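Local structure of NalD (Pseudomonas aeruginosa PAO1, 5DAJ) at residues A[61-64]-A[65-68]. The protein represses the MexAB-OprM multidrug efflux pump as a secondary, TetR-family regulator that probably binds DNA through a helix-turn-helix motif and whose ligand novobiocin induces pump expression. Numbering follows the deposited sequence.
Sequences MLNQ and VRLP
The C-terminal end of helix 54-63, where the chain leaves for the loop to helix 69-76, brings R66 back over L62 and joins the backbones of V65 and L62. The N-H of V65 reaches O of L62 at 3.0 Å, with an angle of 157° at the hydrogen. This donor lies above the carbonyl plane of L62, not on a lone pair. N of R66 has only weak bonds to the same O of L62 and to O of N63. The bond from V65 is thus the sound backbone link across the turn.

The side chain of R66 then folds back along the helix end. Its CG stands beside the backbone N (chi1 -81°), and the chain runs extended from CG to NE. CG passes 3.7 Å from O of L62. The guanidinium lays one face over CB of L62, which sits toward the rim of the flat group. NH2 of R66 lies 3.6 Å from CD1 of L62, a van der Waals contact of the guanidinium with the leucine methyl. The amide of N63 stands near NH1 of R66, its plane turned 69° from the guanidinium. The modelled approach there is too close to define a bond.

Q64 bonds back to the last turn of the helix. With CG beside its backbone N and the chain extended beyond it, Q64 brings NE2 to O of M61 at 3.1 Å, in the carbonyl plane and on a lone pair. The backbone N of Q64 also donates to this O, so two donors grip it.

M61, here selenomethionine, packs on A19, E20 and F23 of helix 6-26. L62 and Q64 meet I108 of helix 103-114, and V65 lies on K105. P68 occupies the N-cap position, right before helix 69-76.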
HETATM    1  N   MSE A  61     -15.340  -9.699  -7.799  1.00 48.60           N
HETATM    2  CA  MSE A  61     -14.174 -10.547  -7.566  1.00 53.32           C
HETATM    3  C   MSE A  61     -13.649 -10.334  -6.165  1.00 53.08           C
HETATM    4  O   MSE A  61     -13.462 -11.281  -5.407  1.00 56.31           O
HETATM    5  CB  MSE A  61     -13.084 -10.268  -8.602  1.00 55.78           C
HETATM    6  CG  MSE A  61     -11.905 -11.231  -8.490  1.00 58.64           C
HETATM    7 SE   MSE A  61     -10.465 -10.654  -9.698  1.00 68.13          SE
HETATM    8  CE  MSE A  61     -11.335 -11.496 -11.225  1.00 68.91           C
ATOM      9  N   LEU A  62     -13.453  -9.088  -5.781  1.00 52.04           N
ATOM     10  CA  LEU A  62     -12.978  -8.759  -4.451  1.00 50.68           C
ATOM     11  C   LEU A  62     -13.889  -9.234  -3.354  1.00 52.14           C
ATOM     12  O   LEU A  62     -13.459  -9.643  -2.326  1.00 59.37           O
ATOM     13  CB  LEU A  62     -12.804  -7.276  -4.323  1.00 52.31           C
ATOM     14  CG  LEU A  62     -11.702  -6.706  -5.175  1.00 47.49           C
ATOM     15  CD1 LEU A  62     -11.866  -5.215  -5.260  1.00 40.17           C
ATOM     16  CD2 LEU A  62     -10.373  -7.035  -4.563  1.00 50.77           C
ATOM     17  N   ASN A  63     -15.168  -9.154  -3.581  1.00 56.45           N
ATOM     18  CA  ASN A  63     -16.181  -9.636  -2.628  1.00 59.51           C
ATOM     19  C   ASN A  63     -16.013 -11.090  -2.222  1.00 61.28           C
ATOM     20  O   ASN A  63     -16.339 -11.445  -1.091  1.00 64.04           O
ATOM     21  CB  ASN A  63     -17.591  -9.475  -3.201  1.00 61.86           C
ATOM     22  CG  ASN A  63     -18.128  -8.078  -3.073  1.00 67.46           C
ATOM     23  OD1 ASN A  63     -17.499  -7.191  -2.487  1.00 66.12           O
ATOM     24  ND2 ASN A  63     -19.319  -7.869  -3.631  1.00 75.52           N
ATOM     25  N   GLN A  64     -15.502 -11.913  -3.141  1.00 63.27           N
ATOM     26  CA  GLN A  64     -15.198 -13.330  -2.860  1.00 69.23           C
ATOM     27  C   GLN A  64     -14.238 -13.504  -1.670  1.00 68.97           C
ATOM     28  O   GLN A  64     -14.202 -14.562  -1.049  1.00 75.53           O
ATOM     29  CB  GLN A  64     -14.565 -14.012  -4.086  1.00 64.21           C
ATOM     30  CG  GLN A  64     -15.422 -14.072  -5.354  1.00 65.91           C
ATOM     31  CD  GLN A  64     -14.674 -14.629  -6.566  1.00 68.29           C
ATOM     32  OE1 GLN A  64     -15.059 -15.647  -7.140  1.00 69.11           O
ATOM     33  NE2 GLN A  64     -13.596 -13.959  -6.955  1.00 69.62           N
ATOM     34  N   VAL A  65     -13.476 -12.454  -1.373  1.00 67.22           N
ATOM     35  CA  VAL A  65     -12.344 -12.464  -0.435  1.00 71.07           C
ATOM     36  C   VAL A  65     -12.478 -11.522   0.787  1.00 76.66           C
ATOM     37  O   VAL A  65     -11.680 -11.597   1.727  1.00 85.79           O
ATOM     38  CB  VAL A  65     -11.056 -12.198  -1.267  1.00 70.41           C
ATOM     39  CG1 VAL A  65     -10.054 -11.242  -0.604  1.00 71.86           C
ATOM     40  CG2 VAL A  65     -10.421 -13.528  -1.636  1.00 76.73           C
ATOM     41  N   ARG A  66     -13.509 -10.685   0.811  1.00 75.95           N
ATOM     42  CA  ARG A  66     -13.767  -9.733   1.905  1.00 76.49           C
ATOM     43  C   ARG A  66     -14.695 -10.194   3.027  1.00 83.11           C
ATOM     44  O   ARG A  66     -15.712 -10.781   2.758  1.00 90.05           O
ATOM     45  CB  ARG A  66     -14.454  -8.513   1.336  1.00 74.35           C
ATOM     46  CG  ARG A  66     -13.575  -7.481   0.685  1.00 80.69           C
ATOM     47  CD  ARG A  66     -14.441  -6.283   0.380  1.00 77.67           C
ATOM     48  NE  ARG A  66     -13.959  -5.460  -0.705  1.00 79.64           N
ATOM     49  CZ  ARG A  66     -14.707  -5.116  -1.739  1.00 78.76           C
ATOM     50  NH1 ARG A  66     -15.951  -5.540  -1.821  1.00 78.19           N
ATOM     51  NH2 ARG A  66     -14.209  -4.362  -2.691  1.00 84.26           N
ATOM     52  N   LEU A  67     -14.369  -9.900   4.283  1.00 90.54           N
ATOM     53  CA  LEU A  67     -15.251 -10.258   5.418  1.00104.39           C
ATOM     54  C   LEU A  67     -16.473  -9.346   5.407  1.00104.81           C
ATOM     55  O   LEU A  67     -16.318  -8.124   5.326  1.00108.98           O
ATOM     56  CB  LEU A  67     -14.553 -10.144   6.803  1.00115.59           C
ATOM     57  CG  LEU A  67     -13.744 -11.360   7.275  1.00121.25           C
ATOM     58  CD1 LEU A  67     -12.790 -10.988   8.403  1.00123.35           C
ATOM     59  CD2 LEU A  67     -14.658 -12.496   7.713  1.00123.73           C
ATOM     60  N   PRO A  68     -17.685  -9.928   5.509  1.00114.08           N
ATOM     61  CA  PRO A  68     -18.873  -9.080   5.581  1.00118.15           C
ATOM     62  C   PRO A  68     -18.970  -8.340   6.932  1.00115.95           C
ATOM     63  O   PRO A  68     -18.531  -8.877   7.952  1.00105.18           O
ATOM     64  CB  PRO A  68     -20.031 -10.069   5.400  1.00116.52           C
ATOM     65  CG  PRO A  68     -19.498 -11.382   5.857  1.00115.01           C
ATOM     66  CD  PRO A  68     -18.018 -11.362   5.615  1.00111.52           C
TER